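PDB 7C6O: cobalamin biosynthesis protein CobN from Mycobacterium tuberculosis, which acts as the large, catalytic subunit of cobaltochelatase, which probably uses ATP to insert cobalt into the corrin ring during vitamin B12 synthesis. Local coordinates for residues Gly598-Arg603 against Asn841-Val845; Val249-Gly255 against Val314-Arg320; Ser58-Tyr62 against Leu149-Ala154; Pro325-Lys329 against Tyr339-Pro343; Lys662-Asp666 against Ala1161-Tyr1165. One frame throughout, in Å; residues are numbered along the deposited sequence.

Overall arrangement
From the N terminus, interaction 3 comes first, fastening helix 146-161 to the turn that leads into strand 62-65 of a four-stranded parallel sheet. Interactions 2 and 4 follow in series on the seven-stranded sheet: the first joins the loops after strand 246-249 and before strand 321-331, the second closes the hairpin 321-331/337-341. They meet where Thr250 packs on Phe326. Interaction 1, near the centre of the chain, spans 238 residues and touches interaction 2 through the Arg603-Glu316 salt bridge. Its loop crosses that of interaction 5, which ties residues 662-666 to helix 1162-1174. The centres of interactions 3 and 5 are about 86 Å apart.

Interaction 1 (Gly598-Arg603 against Asn841-Val845); sequences GTQAKR and NFYSV
Gly598 lets an aromatic ring close directly on the backbone of helix 595-604: its CA lies 3.9 Å from CZ of Phe842. The ring is swung there by a chi1 of 61°, which sets Phe842 CG between its own backbone N and carbonyl carbon. One residue on, the hydroxyl of Thr599 stands at the edge of the same ring, near its plane, and the two side chains cross at about a right angle. Thr599 OG1 is bonded to Pro595 O within the helix, and it also accepts from a water that bridges to Ser844 OG.

Lys602 supplies the direct polar grip. Bends at chi3 and chi4 (71° and 75°) curl its tip onto the loop, where NZ donates to Asn841 OD1 at 2.7 Å and to Phe842 O at 3.1 Å. The ammonium sits above the amide plane of Asn841 instead of on a lone pair. Two waters also accept from it, one held by Asn841 ND2 and the other by Asn841 O; with four acceptors round three N-H groups, at least one proton must be shared.

Arg603 runs out extended, with Thr599 CG2 over one face of its guanidinium. NE is taken by Glu316 in a salt bridge, while NH2 reaches a water bonded to Ser844 OG and Val845 O. Helix 595-604, thereby pinned to the loop before helix 853-874, is the connecting helix of a beta-alpha-beta crossover between parallel strands 586-591 and 608-612.

Interaction 2 (Val249-Gly255 against Val314-Arg320); sequences VTVLAAG and VPEFDGR
Arg320 and Asp318 bind the main chain from Val251 to Gly255 in a buried loop-to-loop contact, at the exit of strand 246-249 and the entry to strand 321-331 of the seven-stranded mixed sheet. Extended from CG to NE, the arginine presents its two terminal nitrogens to consecutive carbonyls: NH1 donates to Val251 O and NH2 to Leu252 O, each at 2.9 Å. Both oxygens lie near the guanidinium edge but tilted out of its plane by 17° and 19°. Val249 CG2 covers one face of the group and Ala253 CA the opposite one, which leaves the flat cation little room to turn. Gln285 accepts from NH1 and donates to Val251 O, bracing that end.

Asp318 works the other way, accepting from amides. Ala254 N points almost straight at OD2 (2.6 Å, 171°), which receives it on its syn lone pair; Gly255 N makes a weak bond to OD1, which Trp271 also holds. Beside this, Ala253 CB packs on Val314 CG1 at 3.7 Å. Arg320 NH2 and Asp318 OD2 are 3.4 Å apart, but the oxygen stands well out of the guanidinium plane. Their attraction is therefore purely electrostatic, and each charge can probably steady the other while its directed bonds go to the backbone.

Interaction 3 (Ser58-Tyr62 against Leu149-Ala154); sequences SGKNY and LRELHA
A chi1 of -170° puts CG of His153 anti to its backbone N and sends the imidazole from helix 146-161 across Tyr62, whose ring is carried over to the helix by a chi1 of -84°. The result is an edge-to-face (T-shaped) pair, planes at 85°, with His153 CD2 over the centre of the Tyr62 ring. It docks the helix on the alpha-beta turn of a beta-alpha-beta crossover, in which helix 49-58 joins the parallel strands 42-46 and 62-65.

At the far end of the tyrosine, OH donates to Leu149 O at 2.6 Å, in the carbonyl plane and on a lone pair. Leu149 CD1 packs beside that hydroxyl. The histidine uses its NE2 on Asn61 O, 3.0 Å away; the oxygen lies in the ring plane, yet the donor stands above the carbonyl plane. This carbonyl belongs to the centre of an inverse gamma turn. Just before it, Ser58 OG, hydrogen-bonded to Ala55 O, also accepts from Lys60 N in an ST turn. Arg150, chiefly paired with Asp147, also reaches Ser58 O through NH1 at 3.3 Å. Lys60 lays CB 3.6 Å from His153 CG, and a water links the two ends, 2.7 Å from Lys60 NZ and 2.8 Å from His153 ND1.

Interaction 4 (Pro325-Lys329 against Tyr339-Pro343); sequences PFSFK and YVADP
Phe328 and Val340 form the hydrogen-bonded pair of an antiparallel hairpin whose strand segments run at 144° to each other, with non-hydrogen-bonded pairs Ser327-Ala341 and Lys329-Tyr339 on either side. Phe328 N to Val340 O and Val340 N to Phe328 O are both 3.0 Å. Beyond the last bridge, Asp342 N reaches back to Phe326 O at 2.8 Å, from above the carbonyl plane. At Ser327-Ala341 the CA atoms are 4.0 Å apart, and CA-H...O contacts flank the ordinary bonds.

On the face carrying Ser327, Lys329, Tyr339 and Ala341, the tyrosine ring leans across the neighbouring strand: CE2 is 3.8 Å from Lys329 CB, and CD2 is 4.0 Å from Ser327 OG. With CG anti to the backbone N (chi1 170°), Lys329 runs on past the phenol, its CD near Tyr339 OH. The other face bears Phe328, whose CE2 edge meets Asp342 CB in the ring plane at 4.0 Å; its ring also packs against Trp296. Strand 337-341 is an outermost strand of the sheet, and helix 343-361 starts right after it. Asp342 is the N-cap, with OD1 taking Arg345 N and OD2 a salt bridge to Arg293.

Chemically, the pairing rests on main-chain bonds and apolar contact; Ser327 OG is buried with no hydrogen-bond partner, while the carboxylate of Asp342 is satisfied at both oxygens.

Interaction 5 (Lys662-Asp666 against Ala1161-Tyr1165); sequences KMDHD and ADWMY
Lys662, the positive-phi residue of a Schellman motif ending helix 647-660, packs on Trp1163 in the first turn of helix 1162-1174. This is a contact between helix ends very far apart in sequence. CB of Lys662 stands squarely over the indole: 3.7 Å from the centroid of the five-membered ring and only 6° off its normal, a clear CH-pi contact. Its CG follows at 3.8 Å from Trp1163 CG, the two side chains sliding past each other in opposite directions. Met1164 CG covers the opposite face, so the indole is held between a lysine and a methionine. A chi1 of 74° places Trp1163 CG between its backbone N and carbonyl carbon and lets the ring reach the Schellman turn.

His665 comes up to the indole edge with its plane nearly perpendicular; ND1 is 3.3 Å from Trp1163 NE1. One face of the imidazole receives Ala1161 CB, 4.2 Å from its centroid, in a second CH-pi contact. Met1164 SD approaches the same ring obliquely, 3.7 Å from CE1, and accepts a weak hydrogen bond from Ala1161 N. Asp666 OD1 lies 3.8 Å from Trp1163 CZ2, though the carboxylate is chiefly engaged by Arg1120 in helix 1111-1123.

The whole is a helix C-terminal Schellman turn docked on the N-terminal turn of helix 1162-1174, which has Ala1161 at the N-cap position, with a sandwiched tryptophan as the joint.

Interaction 1 (Gly598-Arg603 against Asn841-Val845)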
# COMPACT_ATOMS: atom_id res chain seq x y z
N GLY A 598 -4.48 -0.76 -1.25
CA GLY A 598 -5.42 -0.23 -0.27
C GLY A 598 -4.83 0.94 0.50
O GLY A 598 -5.52 1.91 0.80
N THR A 599 -3.54 0.85 0.83
CA THR A 599 -2.87 1.92 1.57
C THR A 599 -2.85 3.22 0.77
O THR A 599 -2.98 4.31 1.34
CB THR A 599 -1.45 1.47 1.92
OG1 THR A 599 -1.52 0.33 2.79
CG2 THR A 599 -0.69 2.58 2.62
N GLN A 600 -2.71 3.12 -0.56
CA GLN A 600 -2.69 4.33 -1.37
C GLN A 600 -4.02 5.07 -1.29
O GLN A 600 -4.06 6.30 -1.24
CB GLN A 600 -2.36 3.99 -2.83
CG GLN A 600 -2.02 5.21 -3.69
CD GLN A 600 -0.68 5.85 -3.33
OE1 GLN A 600 -0.42 6.17 -2.17
NE2 GLN A 600 0.18 6.03 -4.33
N ALA A 601 -5.13 4.32 -1.25
CA ALA A 601 -6.43 4.96 -1.06
C ALA A 601 -6.55 5.57 0.33
O ALA A 601 -7.13 6.65 0.48
CB ALA A 601 -7.55 3.94 -1.30
N LYS A 602 -6.00 4.90 1.35
CA LYS A 602 -6.03 5.45 2.70
C LYS A 602 -5.32 6.79 2.78
O LYS A 602 -5.76 7.70 3.48
CB LYS A 602 -5.37 4.48 3.69
CG LYS A 602 -6.11 3.16 3.90
CD LYS A 602 -5.25 2.18 4.70
CE LYS A 602 -5.08 2.60 6.15
NZ LYS A 602 -6.31 2.34 6.96
N ARG A 603 -4.21 6.94 2.05
CA ARG A 603 -3.32 8.07 2.23
C ARG A 603 -3.54 9.20 1.24
O ARG A 603 -3.32 10.37 1.59
CB ARG A 603 -1.86 7.61 2.15
CG ARG A 603 -1.52 6.57 3.20
CD ARG A 603 -0.07 6.12 3.13
NE ARG A 603 0.22 5.16 4.19
CZ ARG A 603 1.39 4.58 4.40
NH1 ARG A 603 2.43 4.85 3.61
NH2 ARG A 603 1.54 3.71 5.39
N ASN A 841 -10.38 -1.97 8.65
CA ASN A 841 -9.64 -0.92 7.93
C ASN A 841 -8.16 -1.18 8.13
O ASN A 841 -7.55 -0.68 9.08
CB ASN A 841 -10.06 0.45 8.43
CG ASN A 841 -9.35 1.58 7.71
OD1 ASN A 841 -8.77 1.38 6.64
ND2 ASN A 841 -9.39 2.77 8.30
N PHE A 842 -7.55 -1.96 7.24
CA PHE A 842 -6.28 -2.58 7.59
C PHE A 842 -5.13 -1.57 7.61
O PHE A 842 -5.19 -0.50 6.99
CB PHE A 842 -5.94 -3.77 6.68
CG PHE A 842 -5.79 -3.46 5.19
CD1 PHE A 842 -4.85 -2.55 4.72
CD2 PHE A 842 -6.54 -4.16 4.26
CE1 PHE A 842 -4.71 -2.31 3.36
CE2 PHE A 842 -6.40 -3.93 2.90
CZ PHE A 842 -5.48 -3.01 2.45
N TYR A 843 -4.10 -1.91 8.37
CA TYR A 843 -2.80 -1.27 8.31
C TYR A 843 -1.80 -2.24 7.69
O TYR A 843 -2.14 -3.38 7.36
CB TYR A 843 -2.35 -0.80 9.70
CG TYR A 843 -2.30 -1.88 10.76
CD1 TYR A 843 -1.16 -2.66 10.93
CD2 TYR A 843 -3.37 -2.09 11.62
CE1 TYR A 843 -1.10 -3.64 11.90
CE2 TYR A 843 -3.32 -3.07 12.60
CZ TYR A 843 -2.18 -3.84 12.74
OH TYR A 843 -2.12 -4.81 13.72
N SER A 844 -0.55 -1.80 7.53
CA SER A 844 0.44 -2.62 6.85
C SER A 844 1.62 -2.84 7.79
O SER A 844 1.53 -3.66 8.71
CB SER A 844 0.84 -1.99 5.51
OG SER A 844 1.26 -0.65 5.67
N VAL A 845 2.74 -2.14 7.58
CA VAL A 845 3.99 -2.46 8.26
C VAL A 845 4.65 -1.19 8.76
O VAL A 845 4.34 -0.08 8.32
CB VAL A 845 4.96 -3.23 7.33
CG1 VAL A 845 4.35 -4.55 6.89
CG2 VAL A 845 5.34 -2.37 6.13
O HOH W 1 -1.07 0.64 5.56
O HOH W 2 -7.20 4.91 7.44
O HOH W 3 -5.98 1.67 9.59
O HOH W 4 3.47 1.17 5.98

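Interaction 2 (Val249-Gly255 against Val314-Arg320)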
# COMPACT_ATOMS: atom_id res chain seq x y z
N VAL A 249 -6.77 14.35 15.51
CA VAL A 249 -5.63 14.15 16.39
C VAL A 249 -4.37 14.64 15.69
O VAL A 249 -4.21 14.46 14.48
CB VAL A 249 -5.50 12.68 16.84
CG1 VAL A 249 -6.74 12.26 17.60
CG2 VAL A 249 -5.25 11.77 15.65
N THR A 250 -3.49 15.26 16.46
CA THR A 250 -2.18 15.69 15.97
C THR A 250 -1.06 15.05 16.78
O THR A 250 0.08 15.53 16.74
CB THR A 250 -2.06 17.22 16.00
OG1 THR A 250 -2.09 17.68 17.36
CG2 THR A 250 -3.21 17.86 15.24
N VAL A 251 -1.36 13.98 17.50
CA VAL A 251 -0.38 13.29 18.34
C VAL A 251 -0.05 11.94 17.71
O VAL A 251 -0.70 11.48 16.77
CB VAL A 251 -0.89 13.13 19.78
CG1 VAL A 251 -1.18 14.49 20.39
CG2 VAL A 251 -2.14 12.26 19.80
N LEU A 252 0.98 11.30 18.25
CA LEU A 252 1.44 10.01 17.76
C LEU A 252 0.40 8.92 18.03
O LEU A 252 -0.56 9.11 18.78
CB LEU A 252 2.78 9.63 18.40
CG LEU A 252 4.08 10.04 17.69
CD1 LEU A 252 3.93 11.34 16.93
CD2 LEU A 252 5.20 10.14 18.71
N ALA A 253 0.62 7.75 17.42
CA ALA A 253 -0.30 6.63 17.57
C ALA A 253 -0.35 6.16 19.03
O ALA A 253 0.62 6.29 19.78
CB ALA A 253 0.12 5.47 16.67
N ALA A 254 -1.50 5.60 19.41
CA ALA A 254 -1.77 5.27 20.80
C ALA A 254 -1.72 3.78 21.11
O ALA A 254 -1.73 3.41 22.29
CB ALA A 254 -3.14 5.82 21.21
N GLY A 255 -1.68 2.91 20.10
CA GLY A 255 -1.82 1.48 20.35
C GLY A 255 -0.60 0.84 21.00
O GLY A 255 -0.72 -0.19 21.67
N VAL A 314 2.37 4.54 11.14
CA VAL A 314 2.09 3.98 12.46
C VAL A 314 0.70 4.40 12.94
O VAL A 314 -0.03 3.56 13.47
CB VAL A 314 3.19 4.35 13.47
CG1 VAL A 314 2.85 3.81 14.85
CG2 VAL A 314 4.53 3.80 13.00
N PRO A 315 0.28 5.66 12.77
CA PRO A 315 -1.12 6.00 13.12
C PRO A 315 -2.16 5.14 12.41
O PRO A 315 -3.27 4.99 12.94
CB PRO A 315 -1.23 7.47 12.72
CG PRO A 315 0.13 8.00 12.93
CD PRO A 315 1.06 6.89 12.50
N GLU A 316 -1.84 4.57 11.25
CA GLU A 316 -2.76 3.63 10.60
C GLU A 316 -2.99 2.39 11.45
O GLU A 316 -4.05 1.75 11.35
CB GLU A 316 -2.24 3.23 9.22
CG GLU A 316 -2.38 4.32 8.17
CD GLU A 316 -1.73 3.95 6.85
OE1 GLU A 316 -0.94 2.98 6.81
OE2 GLU A 316 -2.00 4.64 5.84
N PHE A 317 -2.01 2.01 12.28
CA PHE A 317 -2.19 0.86 13.17
C PHE A 317 -3.34 1.09 14.14
O PHE A 317 -3.95 0.13 14.62
CB PHE A 317 -0.91 0.57 13.95
CG PHE A 317 0.16 -0.15 13.17
CD1 PHE A 317 0.67 0.39 12.00
CD2 PHE A 317 0.69 -1.34 13.64
CE1 PHE A 317 1.67 -0.27 11.30
CE2 PHE A 317 1.68 -2.00 12.95
CZ PHE A 317 2.17 -1.47 11.77
N ASP A 318 -3.64 2.36 14.46
CA ASP A 318 -4.75 2.71 15.34
C ASP A 318 -6.10 2.72 14.64
O ASP A 318 -7.13 2.86 15.32
CB ASP A 318 -4.54 4.10 15.94
CG ASP A 318 -3.52 4.12 17.06
OD1 ASP A 318 -2.77 3.14 17.23
OD2 ASP A 318 -3.47 5.15 17.77
N GLY A 319 -6.14 2.60 13.31
CA GLY A 319 -7.38 2.79 12.59
C GLY A 319 -7.75 4.23 12.34
O GLY A 319 -8.92 4.53 12.08
N ARG A 320 -6.79 5.14 12.40
CA ARG A 320 -7.06 6.55 12.15
C ARG A 320 -7.22 6.81 10.66
O ARG A 320 -6.62 6.14 9.82
CB ARG A 320 -5.93 7.42 12.71
CG ARG A 320 -5.81 7.37 14.22
CD ARG A 320 -4.61 8.17 14.70
NE ARG A 320 -4.44 8.08 16.15
CZ ARG A 320 -3.44 8.64 16.83
NH1 ARG A 320 -2.52 9.36 16.19
NH2 ARG A 320 -3.37 8.50 18.14

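Interaction 3 (Ser58-Tyr62 against Leu149-Ala154)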
# COMPACT_ATOMS: atom_id res chain seq x y z
N SER A 58 5.11 34.89 27.30
CA SER A 58 4.68 35.56 28.52
C SER A 58 4.53 37.06 28.34
O SER A 58 3.77 37.70 29.07
CB SER A 58 5.66 35.27 29.66
OG SER A 58 6.83 36.05 29.51
N GLY A 59 5.26 37.64 27.39
CA GLY A 59 5.25 39.08 27.21
C GLY A 59 6.10 39.85 28.19
O GLY A 59 6.20 41.08 28.07
N LYS A 60 6.72 39.17 29.16
CA LYS A 60 7.65 39.83 30.06
C LYS A 60 8.97 40.11 29.35
O LYS A 60 9.27 39.55 28.30
CB LYS A 60 7.89 38.96 31.30
CG LYS A 60 6.73 38.91 32.28
CD LYS A 60 6.48 40.27 32.90
CE LYS A 60 5.88 40.18 34.28
NZ LYS A 60 5.85 41.52 34.95
N ASN A 61 9.77 40.99 29.96
CA ASN A 61 11.04 41.42 29.37
C ASN A 61 12.09 40.35 29.62
O ASN A 61 12.93 40.44 30.52
CB ASN A 61 11.47 42.77 29.93
CG ASN A 61 12.73 43.29 29.28
OD1 ASN A 61 13.08 42.87 28.17
ND2 ASN A 61 13.43 44.19 29.96
N TYR A 62 12.04 39.31 28.79
CA TYR A 62 12.98 38.21 28.84
C TYR A 62 13.93 38.27 27.65
O TYR A 62 13.55 38.69 26.55
CB TYR A 62 12.25 36.86 28.78
CG TYR A 62 11.72 36.28 30.08
CD1 TYR A 62 12.58 35.71 31.01
CD2 TYR A 62 10.36 36.25 30.33
CE1 TYR A 62 12.09 35.16 32.18
CE2 TYR A 62 9.86 35.69 31.50
CZ TYR A 62 10.74 35.15 32.42
OH TYR A 62 10.25 34.59 33.59
N LEU A 149 5.80 31.38 33.62
CA LEU A 149 6.93 32.16 33.14
C LEU A 149 6.69 33.65 33.32
O LEU A 149 7.64 34.40 33.59
CB LEU A 149 7.21 31.84 31.67
CG LEU A 149 8.31 30.82 31.38
CD1 LEU A 149 9.67 31.36 31.81
CD2 LEU A 149 8.02 29.49 32.06
N ARG A 150 5.44 34.10 33.21
CA ARG A 150 5.14 35.51 33.43
C ARG A 150 5.31 35.87 34.91
O ARG A 150 5.94 36.89 35.24
CB ARG A 150 3.72 35.83 32.95
CG ARG A 150 3.28 37.25 33.24
CD ARG A 150 1.93 37.57 32.61
NE ARG A 150 1.04 36.41 32.58
CZ ARG A 150 0.68 35.77 31.47
NH1 ARG A 150 1.13 36.18 30.29
NH2 ARG A 150 -0.12 34.72 31.55
N GLU A 151 4.77 35.05 35.80
CA GLU A 151 4.90 35.33 37.23
C GLU A 151 6.33 35.14 37.71
O GLU A 151 6.77 35.83 38.64
CB GLU A 151 3.94 34.46 38.04
CG GLU A 151 2.47 34.67 37.68
CD GLU A 151 2.03 36.11 37.86
OE1 GLU A 151 2.28 36.69 38.94
OE2 GLU A 151 1.44 36.68 36.91
N LEU A 152 7.08 34.21 37.10
CA LEU A 152 8.48 34.02 37.48
C LEU A 152 9.27 35.31 37.31
O LEU A 152 10.08 35.67 38.17
CB LEU A 152 9.11 32.90 36.66
CG LEU A 152 10.62 32.72 36.85
CD1 LEU A 152 10.95 32.24 38.28
CD2 LEU A 152 11.19 31.77 35.81
N HIS A 153 9.06 36.01 36.19
CA HIS A 153 9.76 37.26 35.95
C HIS A 153 9.49 38.26 37.06
O HIS A 153 10.41 38.89 37.59
CB HIS A 153 9.35 37.83 34.59
CG HIS A 153 10.18 38.99 34.14
ND1 HIS A 153 10.14 40.22 34.76
CD2 HIS A 153 11.07 39.11 33.13
CE1 HIS A 153 10.98 41.05 34.15
NE2 HIS A 153 11.55 40.40 33.16
N ALA A 154 8.22 38.41 37.44
CA ALA A 154 7.86 39.35 38.50
C ALA A 154 8.37 38.88 39.86
O ALA A 154 8.84 39.69 40.67
CB ALA A 154 6.35 39.55 38.53
O HOH W 5 8.30 41.73 36.14

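Interaction 4 (Pro325-Lys329 against Tyr339-Pro343)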
# COMPACT_ATOMS: atom_id res chain seq x y z
N PRO A 325 -2.02 17.91 5.51
CA PRO A 325 -1.31 18.78 6.46
C PRO A 325 -1.99 20.13 6.58
O PRO A 325 -2.20 20.83 5.58
CB PRO A 325 0.09 18.92 5.84
CG PRO A 325 0.12 17.97 4.67
CD PRO A 325 -1.29 17.80 4.24
N PHE A 326 -2.33 20.52 7.81
CA PHE A 326 -2.91 21.83 8.05
C PHE A 326 -1.97 22.79 8.78
O PHE A 326 -2.33 23.96 8.95
CB PHE A 326 -4.22 21.71 8.85
CG PHE A 326 -4.03 21.37 10.30
CD1 PHE A 326 -3.86 20.06 10.71
CD2 PHE A 326 -4.04 22.37 11.26
CE1 PHE A 326 -3.70 19.75 12.05
CE2 PHE A 326 -3.87 22.07 12.60
CZ PHE A 326 -3.70 20.76 13.00
N SER A 327 -0.80 22.34 9.21
CA SER A 327 0.18 23.23 9.81
C SER A 327 1.58 22.71 9.49
O SER A 327 1.76 21.54 9.15
CB SER A 327 -0.00 23.35 11.33
OG SER A 327 0.38 22.17 12.00
N PHE A 328 2.56 23.61 9.57
CA PHE A 328 3.91 23.33 9.12
C PHE A 328 4.91 23.95 10.09
O PHE A 328 4.70 25.06 10.59
CB PHE A 328 4.14 23.86 7.70
CG PHE A 328 3.16 23.32 6.69
CD1 PHE A 328 3.48 22.20 5.93
CD2 PHE A 328 1.92 23.91 6.52
CE1 PHE A 328 2.58 21.69 5.02
CE2 PHE A 328 1.02 23.40 5.61
CZ PHE A 328 1.35 22.29 4.85
N LYS A 329 6.00 23.22 10.33
CA LYS A 329 7.01 23.62 11.30
C LYS A 329 7.86 24.74 10.71
O LYS A 329 8.45 24.58 9.63
CB LYS A 329 7.86 22.41 11.67
CG LYS A 329 9.11 22.71 12.49
CD LYS A 329 9.69 21.40 13.04
CE LYS A 329 11.04 21.60 13.69
NZ LYS A 329 12.10 21.93 12.69
N TYR A 339 4.49 26.20 14.94
CA TYR A 339 3.68 25.56 13.92
C TYR A 339 2.68 26.58 13.37
O TYR A 339 1.86 27.12 14.13
CB TYR A 339 2.97 24.33 14.47
CG TYR A 339 3.89 23.13 14.59
CD1 TYR A 339 4.61 22.89 15.75
CD2 TYR A 339 4.04 22.25 13.52
CE1 TYR A 339 5.45 21.80 15.85
CE2 TYR A 339 4.89 21.16 13.62
CZ TYR A 339 5.59 20.94 14.79
OH TYR A 339 6.43 19.85 14.88
N VAL A 340 2.77 26.85 12.08
CA VAL A 340 1.97 27.87 11.41
C VAL A 340 0.95 27.17 10.53
O VAL A 340 1.30 26.29 9.73
CB VAL A 340 2.86 28.83 10.59
CG1 VAL A 340 2.02 29.90 9.94
CG2 VAL A 340 3.93 29.44 11.48
N ALA A 341 -0.32 27.56 10.66
CA ALA A 341 -1.40 26.85 10.01
C ALA A 341 -1.71 27.41 8.63
O ALA A 341 -1.55 28.60 8.37
CB ALA A 341 -2.67 26.89 10.87
N ASP A 342 -2.15 26.51 7.74
CA ASP A 342 -2.63 26.85 6.41
C ASP A 342 -4.15 26.89 6.47
O ASP A 342 -4.78 25.83 6.61
CB ASP A 342 -2.16 25.80 5.40
CG ASP A 342 -2.58 26.11 3.96
OD1 ASP A 342 -3.73 26.53 3.73
OD2 ASP A 342 -1.74 25.91 3.06
N PRO A 343 -4.78 28.07 6.37
CA PRO A 343 -6.24 28.13 6.56
C PRO A 343 -7.02 27.31 5.56
O PRO A 343 -8.06 26.73 5.91
CB PRO A 343 -6.54 29.63 6.42
CG PRO A 343 -5.24 30.32 6.71
CD PRO A 343 -4.18 29.40 6.19

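Interaction 5 (Lys662-Asp666 against Ala1161-Tyr1165)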
# COMPACT_ATOMS: atom_id res chain seq x y z
N LYS A 662 2.04 -31.37 -26.38
CA LYS A 662 2.92 -30.20 -26.37
C LYS A 662 3.56 -29.96 -25.01
O LYS A 662 3.99 -28.84 -24.71
CB LYS A 662 2.19 -28.93 -26.83
CG LYS A 662 1.42 -29.08 -28.13
CD LYS A 662 2.32 -29.53 -29.26
CE LYS A 662 3.32 -28.46 -29.64
NZ LYS A 662 4.23 -28.94 -30.71
N MET A 663 3.64 -30.99 -24.16
CA MET A 663 4.26 -30.82 -22.85
C MET A 663 5.77 -30.66 -22.94
O MET A 663 6.39 -30.24 -21.95
CB MET A 663 3.92 -31.99 -21.94
CG MET A 663 2.44 -32.07 -21.60
SD MET A 663 2.07 -33.64 -20.80
CE MET A 663 0.30 -33.47 -20.57
N ASP A 664 6.38 -30.99 -24.08
CA ASP A 664 7.80 -30.70 -24.26
C ASP A 664 8.07 -29.21 -24.21
O ASP A 664 9.20 -28.80 -23.92
CB ASP A 664 8.30 -31.30 -25.58
CG ASP A 664 7.44 -30.90 -26.77
OD1 ASP A 664 6.23 -30.65 -26.59
OD2 ASP A 664 7.99 -30.84 -27.89
N HIS A 665 7.06 -28.38 -24.48
CA HIS A 665 7.20 -26.94 -24.27
C HIS A 665 7.24 -26.61 -22.78
O HIS A 665 8.13 -25.88 -22.31
CB HIS A 665 6.06 -26.20 -24.96
CG HIS A 665 6.15 -24.71 -24.84
ND1 HIS A 665 5.13 -23.95 -24.30
CD2 HIS A 665 7.13 -23.84 -25.18
CE1 HIS A 665 5.48 -22.67 -24.32
NE2 HIS A 665 6.69 -22.58 -24.84
N ASP A 666 6.28 -27.15 -22.01
CA ASP A 666 6.29 -26.96 -20.56
C ASP A 666 7.60 -27.42 -19.95
O ASP A 666 8.13 -26.77 -19.03
CB ASP A 666 5.13 -27.73 -19.92
CG ASP A 666 3.79 -27.41 -20.54
OD1 ASP A 666 3.63 -27.63 -21.76
OD2 ASP A 666 2.90 -26.95 -19.80
N ALA A 1161 3.10 -19.60 -26.99
CA ALA A 1161 3.32 -20.42 -28.17
C ALA A 1161 2.02 -20.52 -28.95
O ALA A 1161 0.93 -20.29 -28.42
CB ALA A 1161 3.83 -21.82 -27.80
N ASP A 1162 2.14 -20.88 -30.23
CA ASP A 1162 0.95 -20.96 -31.08
C ASP A 1162 -0.06 -21.96 -30.54
O ASP A 1162 -1.27 -21.72 -30.60
CB ASP A 1162 1.34 -21.32 -32.52
CG ASP A 1162 1.81 -20.11 -33.31
OD1 ASP A 1162 1.98 -19.03 -32.72
OD2 ASP A 1162 2.01 -20.26 -34.54
N TRP A 1163 0.41 -23.08 -29.99
CA TRP A 1163 -0.51 -24.08 -29.46
C TRP A 1163 -1.30 -23.54 -28.28
O TRP A 1163 -2.43 -23.98 -28.02
CB TRP A 1163 0.24 -25.36 -29.08
CG TRP A 1163 1.05 -25.29 -27.81
CD1 TRP A 1163 2.39 -25.02 -27.71
CD2 TRP A 1163 0.59 -25.52 -26.47
NE1 TRP A 1163 2.78 -25.06 -26.39
CE2 TRP A 1163 1.69 -25.36 -25.61
CE3 TRP A 1163 -0.66 -25.83 -25.92
CZ2 TRP A 1163 1.59 -25.51 -24.23
CZ3 TRP A 1163 -0.76 -25.98 -24.55
CH2 TRP A 1163 0.36 -25.81 -23.72
N MET A 1164 -0.75 -22.56 -27.56
CA MET A 1164 -1.49 -21.96 -26.45
C MET A 1164 -2.57 -21.01 -26.95
O MET A 1164 -3.66 -20.96 -26.38
CB MET A 1164 -0.51 -21.26 -25.51
CG MET A 1164 0.55 -22.21 -24.98
SD MET A 1164 1.97 -21.40 -24.23
CE MET A 1164 1.22 -20.67 -22.78
N TYR A 1165 -2.28 -20.25 -28.01
CA TYR A 1165 -3.32 -19.42 -28.63
C TYR A 1165 -4.45 -20.28 -29.18
O TYR A 1165 -5.62 -19.91 -29.08
CB TYR A 1165 -2.72 -18.57 -29.74
CG TYR A 1165 -2.09 -17.27 -29.29
CD1 TYR A 1165 -2.86 -16.24 -28.78
CD2 TYR A 1165 -0.72 -17.07 -29.40
CE1 TYR A 1165 -2.28 -15.05 -28.37
CE2 TYR A 1165 -0.13 -15.88 -29.00
CZ TYR A 1165 -0.92 -14.88 -28.48
OH TYR A 1165 -0.33 -13.69 -28.08